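Local coordinates for protein putative ATP binding component of ABC-transporter (Escherichia coli, PDB 2R5O) that serves, through this C-terminal carbohydrate-binding domain, in O-antigen polysaccharide export by an ABC transporter, while the rest of the same protein probably binds and hydrolyses ATP, at residues E40-Q45 with P156-Y161; P89-K94 with L141-S146. One frame throughout, in Å; residues are numbered along the deposited sequence. Where two conformers were deposited one is given.

How the contacts relate
Both contacts are antiparallel strand pairings in one sheet of the immunoglobulin-like C-terminal domain of Wzt, their centres about 9 Å apart. Contact 2 is nested inside contact 1 along the chain: strand 41-43 comes first, then 84-95, 137-147 and 153-169. Strands 137-147 and 153-169 are successive in sequence and neighbours in the sheet, so the four segments lie side by side in the order 89-94, 141-146, 156-161, 40-45. Backbone bonding of Arg160 to Phe143 and a probable hydrogen bond between Tyr161 OH and Lys94 NZ tie the two contacts together. The pairing thus runs from the buried middle of the domain in contact 2 to a more exposed, charged margin in contact 1.

Contact 1 of 2, residues E40-Q45 with P156-Y161; sequences EYRWGQ and PLDRRY. With NA (sodium ion), chain F.
Two arginines on neighbouring strands, Arg42 and Arg160, lie flat against each other, their guanidinium centres 3.5 Å apart and planes 13° from parallel. Glu40 is modelled in two conformers; in one of them Arg160 grips it side-on, NE to OE2 at 2.7 Å and NH2 to OE1, each on a syn lone pair, with carboxylate and guanidinium nearly coplanar. Arg42, CG anti to its backbone N (chi1 -172°) and extended as far as NE, also holds Asp158 side-on, NE to OD1 at 2.8 Å, though with the two planes turned 28° apart; its NH2 meets OD2 on the syn side but out of the carboxylate plane. Asp28 takes the NH1 of both arginines, one oxygen each, and the amide of Ile50 gives Asp158 OD2 a second donor. Arg160 NH1 also bonds Ile50 O, and Glu40 OE1 also bonds Tyr36 OH. With Asp28, Asp158 and, in that conformer, Glu40 around them, the two like charges are probably offset.

On the face shared by Tyr41, Trp43, Arg159 and Tyr161, Arg159 CB sits over the five-membered ring of Trp43, 3.5 Å from its centroid, a CH-pi contact. Trp43 CZ3 touches Pro156 CG at 3.5 Å, and Tyr41 OH binds a sodium ion. Antiparallel backbone bonds pair Tyr41 with Tyr161 and Trp43 with Arg159; Gln45 N reaches Pro156 O. Gly44 adopts backbone angles that would jam a CB against the preceding carbonyl. Leu157 and Asp158 both face Ile145, a classic beta bulge. Strand 41-43 is thus a short strand added alongside strand 153-169 in an immunoglobulin-like fold.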
loop_
_atom_site.group_PDB
_atom_site.type_symbol
_atom_site.label_atom_id
_atom_site.label_comp_id
_atom_site.label_asym_id
_atom_site.label_seq_id
_atom_site.Cartn_x
_atom_site.Cartn_y
_atom_site.Cartn_z
ATOM N N GLU A 40 23.940 5.975 -2.301
ATOM C CA GLU A 40 23.729 5.271 -1.040
ATOM C C GLU A 40 24.354 5.967 0.144
ATOM O O GLU A 40 25.426 6.581 0.022
ATOM C CB GLU A 40 24.413 3.912 -1.190
ATOM C CG GLU A 40 24.873 3.256 0.068
ATOM C CD GLU A 40 25.499 1.896 -0.116
ATOM O OE1 GLU A 40 26.406 1.709 -0.962
ATOM O OE2 GLU A 40 25.166 1.002 0.669
ATOM N N TYR A 41 23.726 5.838 1.293
ATOM C CA TYR A 41 24.353 6.223 2.556
ATOM C C TYR A 41 24.570 4.971 3.392
ATOM O O TYR A 41 23.643 4.489 4.051
ATOM C CB TYR A 41 23.502 7.273 3.276
ATOM C CG TYR A 41 24.026 7.675 4.647
ATOM C CD1 TYR A 41 25.360 7.520 5.045
ATOM C CD2 TYR A 41 23.172 8.237 5.564
ATOM C CE1 TYR A 41 25.803 7.916 6.307
ATOM C CE2 TYR A 41 23.595 8.602 6.834
ATOM C CZ TYR A 41 24.910 8.429 7.188
ATOM O OH TYR A 41 25.325 8.803 8.448
ATOM N N ARG A 42 25.772 4.419 3.339
ATOM C CA ARG A 42 26.134 3.227 4.054
ATOM C C ARG A 42 26.659 3.591 5.426
ATOM O O ARG A 42 27.487 4.493 5.546
ATOM C CB ARG A 42 27.165 2.449 3.250
ATOM C CG ARG A 42 27.472 1.079 3.813
ATOM C CD ARG A 42 28.498 0.354 2.987
ATOM N NE ARG A 42 28.615 -1.048 3.360
ATOM C CZ ARG A 42 29.388 -1.907 2.695
ATOM N NH1 ARG A 42 30.116 -1.462 1.684
ATOM N NH2 ARG A 42 29.386 -3.195 3.007
ATOM N N TRP A 43 26.176 2.913 6.455
ATOM C CA TRP A 43 26.571 3.189 7.824
ATOM C C TRP A 43 26.482 1.906 8.627
ATOM O O TRP A 43 25.914 0.891 8.187
ATOM C CB TRP A 43 25.732 4.335 8.437
ATOM C CG TRP A 43 24.285 4.002 8.590
ATOM C CD1 TRP A 43 23.311 3.985 7.640
ATOM C CD2 TRP A 43 23.653 3.626 9.829
ATOM N NE1 TRP A 43 22.105 3.610 8.205
ATOM C CE2 TRP A 43 22.294 3.386 9.548
ATOM C CE3 TRP A 43 24.105 3.502 11.145
ATOM C CZ2 TRP A 43 21.382 2.989 10.542
ATOM C CZ3 TRP A 43 23.195 3.083 12.127
ATOM C CH2 TRP A 43 21.854 2.862 11.813
ATOM N N GLY A 44 26.982 1.942 9.850
ATOM C CA GLY A 44 26.923 0.775 10.729
ATOM C C GLY A 44 28.132 0.673 11.616
ATOM O O GLY A 44 29.147 1.315 11.383
ATOM N N GLN A 45 28.053 -0.187 12.620
ATOM C CA GLN A 45 29.156 -0.396 13.552
ATOM C C GLN A 45 30.164 -1.388 13.046
ATOM O O GLN A 45 31.259 -1.469 13.633
ATOM C CB GLN A 45 28.620 -0.858 14.908
ATOM C CG GLN A 45 27.860 0.237 15.630
ATOM C CD GLN A 45 27.716 -0.039 17.120
ATOM O OE1 GLN A 45 28.501 -0.775 17.707
ATOM N NE2 GLN A 45 26.712 0.547 17.722
ATOM N N PRO A 156 23.323 -1.963 14.840
ATOM C CA PRO A 156 23.357 -1.952 13.370
ATOM C C PRO A 156 24.758 -2.336 12.914
ATOM O O PRO A 156 25.739 -1.709 13.324
ATOM C CB PRO A 156 23.047 -0.490 13.043
ATOM C CG PRO A 156 23.639 0.285 14.227
ATOM C CD PRO A 156 23.416 -0.602 15.412
ATOM N N LEU A 157 24.875 -3.340 12.073
ATOM C CA LEU A 157 26.180 -3.848 11.647
ATOM C C LEU A 157 26.580 -3.242 10.318
ATOM O O LEU A 157 27.660 -2.682 10.207
ATOM C CB LEU A 157 26.206 -5.373 11.590
ATOM C CG LEU A 157 25.727 -6.075 12.866
ATOM C CD1 LEU A 157 25.681 -7.565 12.667
ATOM C CD2 LEU A 157 26.605 -5.729 14.066
ATOM N N ASP A 158 25.719 -3.365 9.322
ATOM C CA ASP A 158 25.934 -2.755 8.001
ATOM C C ASP A 158 24.574 -2.379 7.468
ATOM O O ASP A 158 23.698 -3.243 7.392
ATOM C CB ASP A 158 26.654 -3.729 7.041
ATOM C CG ASP A 158 27.076 -3.083 5.733
ATOM O OD1 ASP A 158 27.193 -1.833 5.664
ATOM O OD2 ASP A 158 27.284 -3.838 4.752
ATOM N N ARG A 159 24.371 -1.120 7.128
ATOM C CA ARG A 159 23.070 -0.573 6.759
ATOM C C ARG A 159 23.271 0.167 5.460
ATOM O O ARG A 159 23.964 1.191 5.430
ATOM C CB ARG A 159 22.566 0.361 7.853
ATOM C CG ARG A 159 22.545 -0.294 9.243
ATOM C CD ARG A 159 21.608 -1.530 9.333
ATOM N NE ARG A 159 20.277 -1.075 9.035
ATOM C CZ ARG A 159 19.371 -0.712 9.919
ATOM N NH1 ARG A 159 19.487 -1.043 11.211
ATOM N NH2 ARG A 159 18.295 -0.097 9.476
ATOM N N ARG A 160 22.729 -0.357 4.377
ATOM C CA ARG A 160 22.953 0.181 3.024
ATOM C C ARG A 160 21.720 0.975 2.618
ATOM O O ARG A 160 20.836 0.484 1.895
ATOM C CB ARG A 160 23.367 -0.937 2.089
ATOM C CG ARG A 160 24.621 -1.613 2.639
ATOM C CD ARG A 160 25.458 -2.421 1.671
ATOM N NE ARG A 160 26.110 -1.553 0.694
ATOM C CZ ARG A 160 27.146 -1.934 -0.036
ATOM N NH1 ARG A 160 27.653 -3.136 0.102
ATOM N NH2 ARG A 160 27.663 -1.102 -0.923
ATOM N N TYR A 161 21.642 2.183 3.173
ATOM C CA TYR A 161 20.420 2.964 3.154
ATOM C C TYR A 161 20.285 3.673 1.797
ATOM O O TYR A 161 21.232 4.264 1.268
ATOM C CB TYR A 161 20.489 3.974 4.294
ATOM C CG TYR A 161 19.359 4.947 4.391
ATOM C CD1 TYR A 161 18.091 4.561 4.777
ATOM C CD2 TYR A 161 19.589 6.298 4.174
ATOM C CE1 TYR A 161 17.061 5.523 4.896
ATOM C CE2 TYR A 161 18.599 7.223 4.281
ATOM C CZ TYR A 161 17.355 6.844 4.631
ATOM O OH TYR A 161 16.392 7.828 4.749
HETATM NA NA NA F . 27.508 7.729 9.187
#

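Contact 2 of 2, residues P89-K94 with L141-S146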
loop_
_atom_site.group_PDB
_atom_site.type_symbol
_atom_site.label_atom_id
_atom_site.label_comp_id
_atom_site.label_asym_id
_atom_site.label_seq_id
_atom_site.Cartn_x
_atom_site.Cartn_y
_atom_site.Cartn_z
ATOM N N PRO A 89 18.218 -9.256 9.533
ATOM C CA PRO A 89 18.211 -8.511 8.282
ATOM C C PRO A 89 16.939 -7.702 8.145
ATOM O O PRO A 89 15.906 -8.089 8.683
ATOM C CB PRO A 89 18.271 -9.591 7.215
ATOM C CG PRO A 89 17.711 -10.783 7.878
ATOM C CD PRO A 89 18.064 -10.704 9.326
ATOM N N GLY A 90 16.981 -6.622 7.379
ATOM C CA GLY A 90 15.809 -5.812 7.164
ATOM C C GLY A 90 15.837 -5.069 5.859
ATOM O O GLY A 90 16.885 -4.929 5.223
ATOM N N ILE A 91 14.681 -4.524 5.514
ATOM C CA ILE A 91 14.510 -3.715 4.320
ATOM C C ILE A 91 13.688 -2.458 4.637
ATOM O O ILE A 91 12.832 -2.465 5.547
ATOM C CB ILE A 91 13.791 -4.499 3.212
ATOM C CG1 ILE A 91 12.460 -5.106 3.680
ATOM C CG2 ILE A 91 14.718 -5.533 2.611
ATOM C CD1 ILE A 91 11.648 -5.603 2.486
ATOM N N LEU A 92 13.913 -1.411 3.839
ATOM C CA LEU A 92 13.132 -0.175 3.840
ATOM C C LEU A 92 12.846 0.178 2.379
ATOM O O LEU A 92 13.699 0.024 1.537
ATOM C CB LEU A 92 13.881 0.993 4.484
ATOM C CG LEU A 92 14.503 0.777 5.862
ATOM C CD1 LEU A 92 15.419 1.985 6.188
ATOM C CD2 LEU A 92 13.451 0.622 6.930
ATOM N N ILE A 93 11.638 0.690 2.119
ATOM C CA ILE A 93 11.237 1.181 0.811
ATOM C C ILE A 93 10.648 2.571 1.018
ATOM O O ILE A 93 9.755 2.756 1.849
ATOM C CB ILE A 93 10.230 0.242 0.127
ATOM C CG1 ILE A 93 10.810 -1.180 -0.024
ATOM C CG2 ILE A 93 9.814 0.813 -1.226
ATOM C CD1 ILE A 93 9.821 -2.200 -0.569
ATOM N N LYS A 94 11.135 3.517 0.221
ATOM C CA LYS A 94 10.759 4.920 0.344
ATOM C C LYS A 94 10.518 5.502 -1.042
ATOM O O LYS A 94 11.012 4.990 -2.048
ATOM C CB LYS A 94 11.857 5.714 1.064
ATOM C CG LYS A 94 12.217 5.134 2.433
ATOM C CD LYS A 94 13.300 5.901 3.226
ATOM C CE LYS A 94 12.772 7.176 3.811
ATOM N NZ LYS A 94 13.795 7.745 4.739
ATOM N N LEU A 141 15.239 1.565 -2.209
ATOM C CA LEU A 141 15.332 0.372 -1.367
ATOM C C LEU A 141 16.599 0.428 -0.533
ATOM O O LEU A 141 17.667 0.813 -1.013
ATOM C CB LEU A 141 15.350 -0.883 -2.254
ATOM C CG LEU A 141 15.582 -2.239 -1.588
ATOM C CD1 LEU A 141 14.461 -2.620 -0.659
ATOM C CD2 LEU A 141 15.790 -3.302 -2.671
ATOM N N SER A 142 16.466 -0.001 0.718
ATOM C CA SER A 142 17.581 -0.218 1.653
ATOM C C SER A 142 17.614 -1.670 2.112
ATOM O O SER A 142 16.569 -2.258 2.354
ATOM C CB SER A 142 17.360 0.624 2.927
ATOM O OG SER A 142 17.183 1.998 2.631
ATOM N N PHE A 143 18.828 -2.217 2.255
ATOM C CA PHE A 143 19.049 -3.489 2.905
ATOM C C PHE A 143 19.916 -3.226 4.132
ATOM O O PHE A 143 20.903 -2.475 4.025
ATOM C CB PHE A 143 19.801 -4.471 2.022
ATOM C CG PHE A 143 18.997 -5.159 0.945
ATOM C CD1 PHE A 143 17.997 -6.028 1.260
ATOM C CD2 PHE A 143 19.323 -4.992 -0.386
ATOM C CE1 PHE A 143 17.360 -6.750 0.295
ATOM C CE2 PHE A 143 18.655 -5.682 -1.378
ATOM C CZ PHE A 143 17.666 -6.571 -1.029
ATOM N N GLY A 144 19.610 -3.847 5.262
ATOM C CA GLY A 144 20.403 -3.712 6.469
ATOM C C GLY A 144 20.567 -5.025 7.189
ATOM O O GLY A 144 19.748 -5.931 7.037
ATOM N N ILE A 145 21.634 -5.132 7.989
ATOM C CA ILE A 145 21.854 -6.274 8.895
ATOM C C ILE A 145 22.229 -5.710 10.271
ATOM O O ILE A 145 23.101 -4.845 10.377
ATOM C CB ILE A 145 22.909 -7.293 8.321
ATOM C CG1 ILE A 145 23.047 -8.536 9.198
ATOM C CG2 ILE A 145 24.225 -6.662 8.087
ATOM C CD1 ILE A 145 21.868 -9.477 9.115
ATOM N N SER A 146 21.553 -6.214 11.300
ATOM C CA SER A 146 21.753 -5.834 12.685
ATOM C C SER A 146 21.803 -7.073 13.532
ATOM O O SER A 146 21.543 -8.167 13.046
ATOM C CB SER A 146 20.617 -4.907 13.129
ATOM O OG SER A 146 20.474 -3.800 12.236
#
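Ile91 and Phe143 lie side by side and point the same way, and their contact is the apolar centre: Ile91 CG2 meets the ring at CD1, 3.6 Å away, and at CE1 nearly as close. With Ile91 CG1 between N and the carbonyl carbon (chi1 54°), CG2 is left beside the backbone N, where it meets that ring. On the same face Leu141 CD1 comes to 4.0 Å from Ile93 CG1, and at the other end Ile145 CD1 lies against the Pro89 ring, 4.0 Å from CD.

Beneath this face the two backbones form a regular antiparallel ladder. Gly90 and Gly144 exchange N-H...O bonds of 2.9 Å each way; Leu92 and Ser142 do likewise, the bond from Leu92 N to Ser142 O being longer at 3.2 Å. CA-H...O contacts fill in at the non-hydrogen-bonded pairs, such as Ile91 CA to Ser142 O at 3.2 Å.

On the opposite face, with Leu92 and the two glycines, the polar group is Ser142 OG, hydrogen-bonded to Asp162 N; Leu92 CB rests on Ser142 CB at 3.8 Å. Farther along, Ser146 OG has a weak bond with Arg159 NH1.

The sheet continues on both sides, toward strand 100-105 beyond 89-94 and toward 153-169 beyond 141-146. The apolar face packs on the second sheet, Phe143 on Phe74, Met76, Ile50 and Tyr53, and Ile91 on Phe128 and Leu130; Pro89 also touches Phe184 of the second subunit.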